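Local coordinates for protein endoglucanase (Uncultured bacterium, PDB 3X17) that probably hydrolyses internal beta-1,4-glucosidic bonds of cellulose, as a glycoside hydrolase family 9 endoglucanase with an N-terminal Ig-like domain, at residues P27-L37 with D81-T92; V472-V480 with G525-T533. All coordinates share one frame; numbering follows the deposited sequence.

Interaction 1. Residues P27-L37 with D81-T92; sequences PATPKQAVLAL and DTLYRADFTSLT
Pro27 lays its ring CB against the backbone O and CB of Thr92. The backbone O of Pro27 accepts from Lys31 NZ, 2.6 Å away. Lys31 runs along the 81-92 segment. Its CB sits over the centre of the Phe88 ring, 3.8 Å from the ring centroid, a CH-pi contact. The chain stays extended as far as CE, and the last torsion (chi4 53°) turns NZ toward three carbonyls: Pro27 O, Thr29 O and, 3.0 Å away, Thr89 O. With only a methyl group at this position, as in alanine, the carbonyls of Pro27, Thr29 and Thr89 would probably lose the donor they share, although the CB over Phe88 would remain. Lys31 O accepts from Phe88 N. From Gln32 on, strand 32-37 pairs antiparallel with strand 82-87 inside the mixed sheet of the Ig-like domain. Gln32 OE1 takes a bond from Arg85 NH1, 3.3 Å long and in the guanidinium plane, and a water joins Gln32 OE1 to Arg85 NH2. Gln32 NE2 turns to Asp467 of the catalytic domain. Ala33 and Ala86 exchange two backbone bonds. Val34 CG2 lies alongside the Arg85 guanidinium. Leu35 and Tyr84 also exchange two backbone bonds, and Leu35 CD2 packs 3.8 Å from Tyr84 CD1. Ala36 CB meets Leu83 CD2 at 3.6 Å. Leu37 CD1 reaches the edge of the Tyr84 ring and touches Thr82 CG2.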
ATOM      1  N   PRO A  27      15.432  17.510  -2.841  1.00 44.36           N
ATOM      2  CA  PRO A  27      16.825  17.993  -2.802  1.00 45.32           C
ATOM      3  C   PRO A  27      17.694  17.345  -1.708  1.00 45.16           C
ATOM      4  O   PRO A  27      18.879  17.097  -1.924  1.00 45.61           O
ATOM      5  CB  PRO A  27      16.677  19.495  -2.579  1.00 46.27           C
ATOM      6  CG  PRO A  27      15.275  19.839  -3.089  1.00 46.55           C
ATOM      7  CD  PRO A  27      14.441  18.597  -3.003  1.00 43.98           C
ATOM      8  N   ALA A  28      17.098  16.967  -0.588  1.00 44.84           N
ATOM      9  CA  ALA A  28      17.895  16.535   0.551  1.00 45.42           C
ATOM     10  C   ALA A  28      18.302  15.065   0.499  1.00 46.00           C
ATOM     11  O   ALA A  28      18.983  14.570   1.396  1.00 47.98           O
ATOM     12  CB  ALA A  28      17.178  16.839   1.860  1.00 46.08           C
ATOM     13  N   THR A  29      17.821  14.326  -0.488  1.00 45.76           N
ATOM     14  CA  THR A  29      17.940  12.889  -0.392  1.00 44.46           C
ATOM     15  C   THR A  29      19.003  12.378  -1.324  1.00 43.67           C
ATOM     16  O   THR A  29      19.383  13.068  -2.277  1.00 44.19           O
ATOM     17  CB  THR A  29      16.597  12.181  -0.688  1.00 46.56           C
ATOM     18  OG1 THR A  29      16.388  12.101  -2.107  1.00 47.49           O
ATOM     19  CG2 THR A  29      15.441  12.947  -0.040  1.00 42.22           C
ATOM     20  N   PRO A  30      19.467  11.148  -1.072  1.00 42.05           N
ATOM     21  CA  PRO A  30      20.284  10.427  -2.054  1.00 42.44           C
ATOM     22  C   PRO A  30      19.560  10.289  -3.381  1.00 40.63           C
ATOM     23  O   PRO A  30      18.337  10.285  -3.412  1.00 40.85           O
ATOM     24  CB  PRO A  30      20.510   9.056  -1.407  1.00 41.96           C
ATOM     25  CG  PRO A  30      20.136   9.252   0.067  1.00 43.85           C
ATOM     26  CD  PRO A  30      19.101  10.322   0.088  1.00 41.11           C
ATOM     27  N   LYS A  31      20.299  10.285  -4.479  1.00 40.12           N
ATOM     28  CA  LYS A  31      19.680  10.325  -5.809  1.00 41.55           C
ATOM     29  C   LYS A  31      20.363   9.334  -6.742  1.00 43.00           C
ATOM     30  O   LYS A  31      21.485   9.578  -7.197  1.00 45.42           O
ATOM     31  CB  LYS A  31      19.712  11.744  -6.393  1.00 41.81           C
ATOM     32  CG  LYS A  31      19.259  12.861  -5.427  1.00 37.53           C
ATOM     33  CD  LYS A  31      19.351  14.247  -6.101  1.00 40.24           C
ATOM     34  CE  LYS A  31      18.900  15.387  -5.152  1.00 41.11           C
ATOM     35  NZ  LYS A  31      19.604  15.409  -3.818  1.00 28.78           N
ATOM     36  N   GLN A  32      19.753   8.164  -6.924  1.00 42.35           N
ATOM     37  CA  GLN A  32      20.376   7.087  -7.705  1.00 41.00           C
ATOM     38  C   GLN A  32      20.017   7.162  -9.191  1.00 41.28           C
ATOM     39  O   GLN A  32      18.930   7.615  -9.553  1.00 41.11           O
ATOM     40  CB  GLN A  32      19.987   5.723  -7.140  1.00 42.52           C
ATOM     41  CG  GLN A  32      18.463   5.453  -7.116  1.00 40.31           C
ATOM     42  CD  GLN A  32      18.133   4.076  -6.536  1.00 46.60           C
ATOM     43  OE1 GLN A  32      18.775   3.076  -6.883  1.00 40.54           O
ATOM     44  NE2 GLN A  32      17.114   4.016  -5.662  1.00 39.71           N
ATOM     45  N   ALA A  33      20.939   6.731 -10.049  1.00 39.44           N
ATOM     46  CA  ALA A  33      20.598   6.349 -11.415  1.00 41.24           C
ATOM     47  C   ALA A  33      21.304   5.044 -11.742  1.00 41.50           C
ATOM     48  O   ALA A  33      22.402   4.759 -11.244  1.00 40.40           O
ATOM     49  CB  ALA A  33      21.007   7.449 -12.421  1.00 42.06           C
ATOM     50  N   VAL A  34      20.608   4.176 -12.446  1.00 40.97           N
ATOM     51  CA  VAL A  34      21.081   2.815 -12.578  1.00 39.52           C
ATOM     52  C   VAL A  34      21.172   2.559 -14.057  1.00 41.22           C
ATOM     53  O   VAL A  34      20.215   2.812 -14.794  1.00 39.69           O
ATOM     54  CB  VAL A  34      20.143   1.804 -11.893  1.00 38.80           C
ATOM     55  CG1 VAL A  34      20.515   0.371 -12.247  1.00 40.11           C
ATOM     56  CG2 VAL A  34      20.156   2.001 -10.384  1.00 41.10           C
ATOM     57  N   LEU A  35      22.374   2.183 -14.490  1.00 41.32           N
ATOM     58  CA  LEU A  35      22.629   1.781 -15.860  1.00 40.84           C
ATOM     59  C   LEU A  35      22.512   0.262 -15.942  1.00 40.87           C
ATOM     60  O   LEU A  35      23.291  -0.458 -15.335  1.00 38.56           O
ATOM     61  CB  LEU A  35      24.046   2.207 -16.276  1.00 41.15           C
ATOM     62  CG  LEU A  35      24.458   1.730 -17.683  1.00 44.54           C
ATOM     63  CD1 LEU A  35      23.656   2.483 -18.750  1.00 40.91           C
ATOM     64  CD2 LEU A  35      25.966   1.919 -17.915  1.00 44.66           C
ATOM     65  N   ALA A  36      21.500  -0.226 -16.641  1.00 41.85           N
ATOM     66  CA  ALA A  36      21.332  -1.667 -16.757  1.00 45.01           C
ATOM     67  C   ALA A  36      21.691  -2.079 -18.165  1.00 45.58           C
ATOM     68  O   ALA A  36      21.122  -1.567 -19.117  1.00 44.69           O
ATOM     69  CB  ALA A  36      19.900  -2.086 -16.418  1.00 43.52           C
ATOM     70  N   LEU A  37      22.616  -3.026 -18.284  1.00 49.39           N
ATOM     71  CA  LEU A  37      22.990  -3.578 -19.588  1.00 53.46           C
ATOM     72  C   LEU A  37      21.984  -4.605 -20.095  1.00 56.03           C
ATOM     73  O   LEU A  37      21.522  -5.472 -19.344  1.00 56.93           O
ATOM     74  CB  LEU A  37      24.379  -4.216 -19.529  1.00 52.75           C
ATOM     75  CG  LEU A  37      25.542  -3.268 -19.275  1.00 55.36           C
ATOM     76  CD1 LEU A  37      26.869  -4.038 -19.241  1.00 59.08           C
ATOM     77  CD2 LEU A  37      25.556  -2.179 -20.339  1.00 57.38           C
ATOM     78  N   ASP A  81      20.574  -8.806 -14.112  1.00 44.24           N
ATOM     79  CA  ASP A  81      21.190  -7.747 -14.920  1.00 44.29           C
ATOM     80  C   ASP A  81      22.623  -7.415 -14.508  1.00 43.97           C
ATOM     81  O   ASP A  81      23.043  -7.654 -13.369  1.00 43.65           O
ATOM     82  CB  ASP A  81      20.359  -6.459 -14.934  1.00 44.05           C
ATOM     83  CG  ASP A  81      18.979  -6.652 -15.538  1.00 48.24           C
ATOM     84  OD1 ASP A  81      18.711  -7.747 -16.089  1.00 45.12           O
ATOM     85  OD2 ASP A  81      18.171  -5.692 -15.460  1.00 44.18           O
ATOM     86  N   THR A  82      23.352  -6.817 -15.441  1.00 42.26           N
ATOM     87  CA  THR A  82      24.580  -6.134 -15.127  1.00 41.67           C
ATOM     88  C   THR A  82      24.287  -4.661 -14.917  1.00 40.77           C
ATOM     89  O   THR A  82      23.786  -3.986 -15.833  1.00 41.88           O
ATOM     90  CB  THR A  82      25.599  -6.309 -16.279  1.00 43.47           C
ATOM     91  OG1 THR A  82      25.940  -7.693 -16.375  1.00 45.34           O
ATOM     92  CG2 THR A  82      26.877  -5.510 -15.994  1.00 43.21           C
ATOM     93  N   LEU A  83      24.562  -4.179 -13.702  1.00 38.42           N
ATOM     94  CA  LEU A  83      24.306  -2.784 -13.340  1.00 39.17           C
ATOM     95  C   LEU A  83      25.587  -1.979 -13.108  1.00 38.39           C
ATOM     96  O   LEU A  83      26.532  -2.447 -12.466  1.00 37.43           O
ATOM     97  CB  LEU A  83      23.397  -2.687 -12.100  1.00 38.44           C
ATOM     98  CG  LEU A  83      22.194  -3.649 -12.114  1.00 43.61           C
ATOM     99  CD1 LEU A  83      21.346  -3.499 -10.843  1.00 44.23           C
ATOM    100  CD2 LEU A  83      21.342  -3.362 -13.368  1.00 41.68           C
ATOM    101  N   TYR A  84      25.552  -0.727 -13.543  1.00 36.80           N
ATOM    102  CA  TYR A  84      26.397   0.310 -12.981  1.00 37.84           C
ATOM    103  C   TYR A  84      25.499   1.326 -12.300  1.00 36.94           C
ATOM    104  O   TYR A  84      24.327   1.422 -12.629  1.00 38.21           O
ATOM    105  CB  TYR A  84      27.212   0.983 -14.086  1.00 37.44           C
ATOM    106  CG  TYR A  84      28.100   0.013 -14.851  1.00 43.26           C
ATOM    107  CD1 TYR A  84      27.565  -0.857 -15.797  1.00 43.74           C
ATOM    108  CD2 TYR A  84      29.475  -0.032 -14.627  1.00 43.44           C
ATOM    109  CE1 TYR A  84      28.382  -1.741 -16.509  1.00 44.99           C
ATOM    110  CE2 TYR A  84      30.302  -0.897 -15.359  1.00 42.30           C
ATOM    111  CZ  TYR A  84      29.745  -1.764 -16.274  1.00 43.36           C
ATOM    112  OH  TYR A  84      30.544  -2.675 -16.944  1.00 54.23           O
ATOM    113  N   ARG A  85      26.052   2.113 -11.379  1.00 39.36           N
ATOM    114  CA  ARG A  85      25.259   3.102 -10.664  1.00 40.63           C
ATOM    115  C   ARG A  85      26.001   4.372 -10.319  1.00 41.76           C
ATOM    116  O   ARG A  85      27.228   4.369 -10.135  1.00 43.11           O
ATOM    117  CB  ARG A  85      24.618   2.488  -9.412  1.00 42.44           C
ATOM    118  CG  ARG A  85      25.564   2.217  -8.264  1.00 47.13           C
ATOM    119  CD  ARG A  85      24.783   1.863  -7.000  1.00 52.74           C
ATOM    120  NE  ARG A  85      23.818   0.794  -7.264  1.00 56.75           N
ATOM    121  CZ  ARG A  85      22.490   0.941  -7.266  1.00 59.41           C
ATOM    122  NH1 ARG A  85      21.911   2.120  -6.965  1.00 51.63           N
ATOM    123  NH2 ARG A  85      21.737  -0.109  -7.575  1.00 53.59           N
ATOM    124  N   ALA A  86      25.256   5.472 -10.288  1.00 42.01           N
ATOM    125  CA  ALA A  86      25.751   6.743  -9.776  1.00 41.81           C
ATOM    126  C   ALA A  86      24.852   7.252  -8.649  1.00 43.39           C
ATOM    127  O   ALA A  86      23.681   6.865  -8.520  1.00 43.46           O
ATOM    128  CB  ALA A  86      25.809   7.778 -10.875  1.00 41.06           C
ATOM    129  N   ASP A  87      25.388   8.189  -7.890  1.00 44.35           N
ATOM    130  CA  ASP A  87      24.616   8.897  -6.887  1.00 44.69           C
ATOM    131  C   ASP A  87      24.867  10.376  -7.104  1.00 42.63           C
ATOM    132  O   ASP A  87      25.965  10.859  -6.865  1.00 43.15           O
ATOM    133  CB  ASP A  87      25.091   8.474  -5.502  1.00 46.07           C
ATOM    134  CG  ASP A  87      24.349   9.187  -4.388  1.00 51.23           C
ATOM    135  OD1 ASP A  87      23.583  10.134  -4.675  1.00 50.18           O
ATOM    136  OD2 ASP A  87      24.500   8.763  -3.220  1.00 62.19           O
ATOM    137  N   PHE A  88      23.920  11.054  -7.736  1.00 42.25           N
ATOM    138  CA  PHE A  88      24.055  12.481  -7.953  1.00 40.83           C
ATOM    139  C   PHE A  88      23.386  13.326  -6.871  1.00 40.22           C
ATOM    140  O   PHE A  88      22.844  14.390  -7.168  1.00 40.94           O
ATOM    141  CB  PHE A  88      23.552  12.869  -9.348  1.00 41.39           C
ATOM    142  CG  PHE A  88      22.099  12.506  -9.611  1.00 41.76           C
ATOM    143  CD1 PHE A  88      21.760  11.235 -10.042  1.00 42.77           C
ATOM    144  CD2 PHE A  88      21.109  13.479  -9.574  1.00 35.53           C
ATOM    145  CE1 PHE A  88      20.444  10.916 -10.365  1.00 42.18           C
ATOM    146  CE2 PHE A  88      19.797  13.175  -9.879  1.00 42.14           C
ATOM    147  CZ  PHE A  88      19.459  11.893 -10.284  1.00 39.53           C
ATOM    148  N   THR A  89      23.448  12.854  -5.625  1.00 41.67           N
ATOM    149  CA  THR A  89      22.967  13.595  -4.435  1.00 45.30           C
ATOM    150  C   THR A  89      23.361  15.072  -4.405  1.00 45.80           C
ATOM    151  O   THR A  89      22.564  15.926  -3.987  1.00 45.87           O
ATOM    152  CB  THR A  89      23.485  12.938  -3.118  1.00 45.44           C
ATOM    153  OG1 THR A  89      23.049  11.572  -3.063  1.00 48.62           O
ATOM    154  CG2 THR A  89      22.946  13.653  -1.905  1.00 46.77           C
ATOM    155  N   SER A  90      24.615  15.343  -4.779  1.00 48.35           N
ATOM    156  CA  SER A  90      25.207  16.704  -4.783  1.00 50.01           C
ATOM    157  C   SER A  90      24.329  17.703  -5.494  1.00 50.99           C
ATOM    158  O   SER A  90      24.332  18.880  -5.145  1.00 53.88           O
ATOM    159  CB  SER A  90      26.559  16.706  -5.521  1.00 50.85           C
ATOM    160  OG  SER A  90      27.556  16.059  -4.764  1.00 54.67           O
ATOM    161  N   LEU A  91      23.659  17.251  -6.538  1.00 49.68           N
ATOM    162  CA  LEU A  91      22.807  18.093  -7.315  1.00 49.13           C
ATOM    163  C   LEU A  91      21.604  18.349  -6.464  1.00 50.54           C
ATOM    164  O   LEU A  91      20.936  17.409  -6.116  1.00 50.37           O
ATOM    165  CB  LEU A  91      22.410  17.366  -8.589  1.00 49.00           C
ATOM    166  CG  LEU A  91      21.889  18.236  -9.707  1.00 47.89           C
ATOM    167  CD1 LEU A  91      21.146  17.497 -10.716  1.00 52.17           C
ATOM    168  CD2 LEU A  91      21.053  19.243  -9.097  1.00 42.76           C
ATOM    169  N   THR A  92      21.346  19.608  -6.105  1.00 50.68           N
ATOM    170  CA  THR A  92      20.216  19.931  -5.234  1.00 49.05           C
ATOM    171  C   THR A  92      19.469  21.146  -5.736  1.00 48.53           C
ATOM    172  O   THR A  92      18.528  21.600  -5.089  1.00 48.43           O
ATOM    173  CB  THR A  92      20.620  20.197  -3.761  1.00 49.67           C
ATOM    174  OG1 THR A  92      21.265  21.468  -3.666  1.00 52.19           O
ATOM    175  CG2 THR A  92      21.537  19.117  -3.189  1.00 46.57           C
TER
HETATM  176  O   HOH W   1      18.832   0.560  -7.088  1.00 50.19           O

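Interaction 2. Residues V472-V480 with G525-T533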
ATOM      1  N   VAL A 472      12.721   2.762 -11.135  1.00 30.06           N
ATOM      2  CA  VAL A 472      14.025   2.142 -10.908  1.00 31.26           C
ATOM      3  C   VAL A 472      13.899   0.622 -10.822  1.00 32.83           C
ATOM      4  O   VAL A 472      13.954   0.031  -9.750  1.00 33.94           O
ATOM      5  CB  VAL A 472      14.816   2.765  -9.698  1.00 32.46           C
ATOM      6  CG1 VAL A 472      16.243   2.138  -9.590  1.00 32.04           C
ATOM      7  CG2 VAL A 472      14.976   4.275  -9.897  1.00 30.19           C
ATOM      8  N   ASN A 473      13.732  -0.005 -11.981  1.00 33.68           N
ATOM      9  CA  ASN A 473      13.422  -1.432 -12.073  1.00 32.98           C
ATOM     10  C   ASN A 473      13.712  -1.900 -13.506  1.00 33.80           C
ATOM     11  O   ASN A 473      13.872  -1.078 -14.409  1.00 34.43           O
ATOM     12  CB  ASN A 473      11.957  -1.682 -11.693  1.00 33.88           C
ATOM     13  CG  ASN A 473      10.979  -0.974 -12.630  1.00 34.67           C
ATOM     14  OD1 ASN A 473      10.994  -1.204 -13.841  1.00 35.23           O
ATOM     15  ND2 ASN A 473      10.172  -0.057 -12.081  1.00 30.64           N
ATOM     16  N   PRO A 474      13.837  -3.214 -13.719  1.00 34.48           N
ATOM     17  CA  PRO A 474      14.455  -3.570 -14.994  1.00 36.00           C
ATOM     18  C   PRO A 474      13.549  -3.287 -16.190  1.00 36.54           C
ATOM     19  O   PRO A 474      13.995  -3.406 -17.323  1.00 37.45           O
ATOM     20  CB  PRO A 474      14.685  -5.081 -14.867  1.00 34.44           C
ATOM     21  CG  PRO A 474      13.904  -5.508 -13.668  1.00 34.65           C
ATOM     22  CD  PRO A 474      13.847  -4.336 -12.768  1.00 33.44           C
ATOM     23  N   LEU A 475      12.265  -2.996 -15.936  1.00 38.57           N
ATOM     24  CA  LEU A 475      11.301  -2.685 -17.015  1.00 35.61           C
ATOM     25  C   LEU A 475      11.175  -1.180 -17.229  1.00 37.14           C
ATOM     26  O   LEU A 475      10.398  -0.723 -18.064  1.00 37.08           O
ATOM     27  CB  LEU A 475       9.928  -3.278 -16.685  1.00 35.68           C
ATOM     28  CG  LEU A 475       9.938  -4.799 -16.536  1.00 30.66           C
ATOM     29  CD1 LEU A 475       8.575  -5.284 -16.095  1.00 31.39           C
ATOM     30  CD2 LEU A 475      10.459  -5.542 -17.823  1.00 29.45           C
ATOM     31  N   ALA A 476      11.913  -0.400 -16.438  1.00 35.72           N
ATOM     32  CA  ALA A 476      11.851   1.035 -16.555  1.00 35.54           C
ATOM     33  C   ALA A 476      10.396   1.502 -16.464  1.00 34.35           C
ATOM     34  O   ALA A 476       9.959   2.379 -17.235  1.00 32.59           O
ATOM     35  CB  ALA A 476      12.485   1.477 -17.895  1.00 37.65           C
ATOM     36  N   LYS A 477       9.636   0.857 -15.579  1.00 32.02           N
ATOM     37  CA  LYS A 477       8.179   1.050 -15.517  1.00 30.55           C
ATOM     38  C   LYS A 477       7.820   1.846 -14.279  1.00 31.36           C
ATOM     39  O   LYS A 477       8.272   1.522 -13.170  1.00 33.25           O
ATOM     40  CB  LYS A 477       7.477  -0.303 -15.431  1.00 30.99           C
ATOM     41  CG  LYS A 477       5.936  -0.248 -15.633  1.00 31.58           C
ATOM     42  CD  LYS A 477       5.569  -0.076 -17.116  1.00 27.78           C
ATOM     43  CE  LYS A 477       4.059   0.182 -17.314  1.00 28.50           C
ATOM     44  NZ  LYS A 477       3.752   0.895 -18.625  1.00 33.71           N
ATOM     45  N   SER A 478       6.910   2.793 -14.425  1.00 31.86           N
ATOM     46  CA  SER A 478       6.251   3.367 -13.236  1.00 32.24           C
ATOM     47  C   SER A 478       5.026   2.517 -12.959  1.00 32.10           C
ATOM     48  O   SER A 478       4.244   2.259 -13.881  1.00 32.12           O
ATOM     49  CB  SER A 478       5.788   4.790 -13.514  1.00 31.77           C
ATOM     50  OG  SER A 478       4.814   5.200 -12.547  1.00 32.71           O
ATOM     51  N   TYR A 479       4.894   2.015 -11.735  1.00 29.43           N
ATOM     52  CA  TYR A 479       3.773   1.137 -11.431  1.00 29.50           C
ATOM     53  C   TYR A 479       2.596   1.913 -10.862  1.00 30.84           C
ATOM     54  O   TYR A 479       1.636   1.317 -10.399  1.00 30.54           O
ATOM     55  CB  TYR A 479       4.202   0.020 -10.472  1.00 29.66           C
ATOM     56  CG  TYR A 479       5.148  -1.007 -11.124  1.00 31.15           C
ATOM     57  CD1 TYR A 479       4.706  -1.857 -12.152  1.00 30.61           C
ATOM     58  CD2 TYR A 479       6.494  -1.067 -10.761  1.00 30.77           C
ATOM     59  CE1 TYR A 479       5.574  -2.808 -12.749  1.00 30.31           C
ATOM     60  CE2 TYR A 479       7.374  -2.015 -11.345  1.00 35.47           C
ATOM     61  CZ  TYR A 479       6.904  -2.865 -12.347  1.00 31.69           C
ATOM     62  OH  TYR A 479       7.773  -3.773 -12.915  1.00 31.87           O
ATOM     63  N   VAL A 480       2.681   3.247 -10.872  1.00 30.68           N
ATOM     64  CA  VAL A 480       1.598   4.058 -10.343  1.00 29.41           C
ATOM     65  C   VAL A 480       0.927   4.828 -11.464  1.00 29.62           C
ATOM     66  O   VAL A 480       1.581   5.582 -12.192  1.00 29.89           O
ATOM     67  CB  VAL A 480       2.061   5.059  -9.260  1.00 29.95           C
ATOM     68  CG1 VAL A 480       0.840   5.808  -8.710  1.00 25.61           C
ATOM     69  CG2 VAL A 480       2.771   4.349  -8.133  1.00 26.26           C
ATOM     70  N   GLY A 525      10.487 -13.280 -12.230  1.00 37.03           N
ATOM     71  CA  GLY A 525      10.811 -12.336 -11.140  1.00 39.51           C
ATOM     72  C   GLY A 525      10.453 -10.874 -11.410  1.00 38.17           C
ATOM     73  O   GLY A 525       9.298 -10.561 -11.669  1.00 39.08           O
ATOM     74  N   PRO A 526      11.435  -9.953 -11.303  1.00 37.53           N
ATOM     75  CA  PRO A 526      11.099  -8.526 -11.384  1.00 36.92           C
ATOM     76  C   PRO A 526      10.675  -8.151 -12.790  1.00 36.43           C
ATOM     77  O   PRO A 526      10.249  -7.017 -13.041  1.00 34.95           O
ATOM     78  CB  PRO A 526      12.424  -7.837 -11.037  1.00 38.73           C
ATOM     79  CG  PRO A 526      13.489  -8.821 -11.508  1.00 34.78           C
ATOM     80  CD  PRO A 526      12.894 -10.189 -11.278  1.00 38.16           C
ATOM     81  N   ARG A 527      10.813  -9.096 -13.712  1.00 37.53           N
ATOM     82  CA  ARG A 527      10.323  -8.902 -15.054  1.00 39.41           C
ATOM     83  C   ARG A 527       8.959  -9.516 -15.330  1.00 39.72           C
ATOM     84  O   ARG A 527       8.450  -9.389 -16.446  1.00 38.06           O
ATOM     85  CB  ARG A 527      11.328  -9.423 -16.074  1.00 42.16           C
ATOM     86  CG  ARG A 527      12.425  -8.430 -16.382  1.00 40.62           C
ATOM     87  CD  ARG A 527      13.329  -9.005 -17.460  1.00 44.40           C
ATOM     88  NE  ARG A 527      14.334  -8.043 -17.861  1.00 45.54           N
ATOM     89  CZ  ARG A 527      15.495  -7.903 -17.236  1.00 45.25           C
ATOM     90  NH1 ARG A 527      15.804  -8.707 -16.230  1.00 43.17           N
ATOM     91  NH2 ARG A 527      16.352  -6.983 -17.642  1.00 47.46           N
ATOM     92  N   GLY A 528       8.370 -10.172 -14.330  1.00 37.63           N
ATOM     93  CA  GLY A 528       7.091 -10.874 -14.528  1.00 37.68           C
ATOM     94  C   GLY A 528       5.839 -10.006 -14.513  1.00 36.27           C
ATOM     95  O   GLY A 528       4.997 -10.142 -13.650  1.00 34.09           O
ATOM     96  N   TYR A 529       5.733  -9.072 -15.450  1.00 38.26           N
ATOM     97  CA  TYR A 529       4.648  -8.074 -15.405  1.00 38.59           C
ATOM     98  C   TYR A 529       4.242  -7.716 -16.818  1.00 36.28           C
ATOM     99  O   TYR A 529       5.096  -7.616 -17.686  1.00 37.74           O
ATOM    100  CB  TYR A 529       5.114  -6.792 -14.696  1.00 37.23           C
ATOM    101  CG  TYR A 529       4.262  -5.571 -15.011  1.00 36.06           C
ATOM    102  CD1 TYR A 529       3.161  -5.250 -14.224  1.00 29.69           C
ATOM    103  CD2 TYR A 529       4.578  -4.730 -16.082  1.00 32.68           C
ATOM    104  CE1 TYR A 529       2.390  -4.101 -14.488  1.00 32.95           C
ATOM    105  CE2 TYR A 529       3.797  -3.590 -16.368  1.00 30.48           C
ATOM    106  CZ  TYR A 529       2.673  -3.316 -15.593  1.00 32.42           C
ATOM    107  OH  TYR A 529       1.898  -2.193 -15.849  1.00 31.90           O
ATOM    108  N   ALA A 530       2.976  -7.378 -17.020  1.00 36.48           N
ATOM    109  CA  ALA A 530       2.517  -6.942 -18.351  1.00 36.21           C
ATOM    110  C   ALA A 530       1.486  -5.846 -18.268  1.00 37.11           C
ATOM    111  O   ALA A 530       0.435  -6.009 -17.638  1.00 37.69           O
ATOM    112  CB  ALA A 530       1.962  -8.122 -19.156  1.00 36.04           C
ATOM    113  N   ASP A 531       1.727  -4.753 -18.977  1.00 36.66           N
ATOM    114  CA  ASP A 531       0.767  -3.658 -18.935  1.00 36.43           C
ATOM    115  C   ASP A 531      -0.423  -3.942 -19.858  1.00 36.48           C
ATOM    116  O   ASP A 531      -0.572  -3.325 -20.898  1.00 35.15           O
ATOM    117  CB  ASP A 531       1.433  -2.320 -19.269  1.00 35.73           C
ATOM    118  CG  ASP A 531       0.475  -1.132 -19.125  1.00 36.60           C
ATOM    119  OD1 ASP A 531      -0.674  -1.324 -18.634  1.00 34.34           O
ATOM    120  OD2 ASP A 531       0.890  -0.009 -19.483  1.00 37.45           O
ATOM    121  N   VAL A 532      -1.298  -4.846 -19.446  1.00 38.15           N
ATOM    122  CA  VAL A 532      -2.458  -5.156 -20.260  1.00 41.18           C
ATOM    123  C   VAL A 532      -3.651  -5.400 -19.346  1.00 39.11           C
ATOM    124  O   VAL A 532      -3.490  -5.908 -18.219  1.00 38.22           O
ATOM    125  CB  VAL A 532      -2.212  -6.400 -21.162  1.00 41.48           C
ATOM    126  CG1 VAL A 532      -1.928  -7.628 -20.312  1.00 42.33           C
ATOM    127  CG2 VAL A 532      -3.418  -6.659 -22.021  1.00 48.40           C
ATOM    128  N   THR A 533      -4.837  -5.070 -19.852  1.00 36.50           N
ATOM    129  CA  THR A 533      -6.062  -5.057 -19.042  1.00 37.86           C
ATOM    130  C   THR A 533      -6.388  -6.378 -18.363  1.00 38.30           C
ATOM    131  O   THR A 533      -6.795  -6.388 -17.196  1.00 39.03           O
ATOM    132  CB  THR A 533      -7.281  -4.543 -19.854  1.00 38.22           C
ATOM    133  OG1 THR A 533      -6.943  -3.273 -20.448  1.00 38.18           O
ATOM    134  CG2 THR A 533      -8.507  -4.342 -18.914  1.00 34.24           C
TER
HETATM  135  O   HOH W   2      10.123  -4.481 -11.774  1.00 38.12           O
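Lys477 crosses the Tyr529 ring on its way to Asp531. Its CB lies over one face of the Tyr479 ring, toward the rim. CG stands anti to the backbone N (chi1 -169°), and a bend at chi2 (77°) carries the chain past Tyr529. CG and CD each come to 4.0 Å from Tyr529 CE2. CE meets Tyr529 OH at 3.5 Å, a hydroxyl that is hydrogen-bonded to Asn539 OD1. NZ ends in a salt bridge to Asp531 OD2, 3.1 Å away, and approaches it from above the carboxylate plane. The ammonium also donates to Pro487 O and Asn486 OD1. Asp531 OD2 also accepts from the backbone N of Arg489, and OD1 from that of Asn490.

The two segments are loops of the family 9 catalytic domain, whose fold is an (alpha/alpha)6 barrel. The first follows helix 456-469 and the second precedes helix 543-558. Asn473 opens a type I beta turn that ends at Ala476, and its OD1 also accepts from Lys477 N at 3.0 Å, which fixes the backbone from which the lysine leaves.

Tyr479 points an edge at the face of Tyr529 in a T-shaped pair, with the planes 84° apart. Its CE1 lies over the centre of that ring, 3.7 Å from Tyr529 CD1. A water links Tyr479 OH to Pro526 O. Leu475 CD1 touches Tyr529 CB, and Leu475 CD2 rests 3.8 Å from Arg527 CG. Pro474 CG packs on Pro526 CB, while Pro474 CB covers one face of the Arg527 guanidinium, whose NH2 forms a salt bridge with Asp81 of the Ig-like domain.

The centres of the two interactions lie about 20 Å apart. They come in series along the chain: interaction 1 closes within the N-terminal Ig-like domain before interaction 2 opens in the catalytic domain. They share no helix or strand, yet they touch. Asp81 OD1 forms a salt bridge with Arg527 NH2, 2.9 Å away, and Asp81 OD2 packs on Pro474 CB. Val472 CG1 lies against Gln32 OE1 and Val34 CG2 of strand 32-37. The sheet of the small domain thus meets loops beside the (alpha/alpha)6 barrel through both charge and apolar contact. These contacts form part of the interface between the two domains.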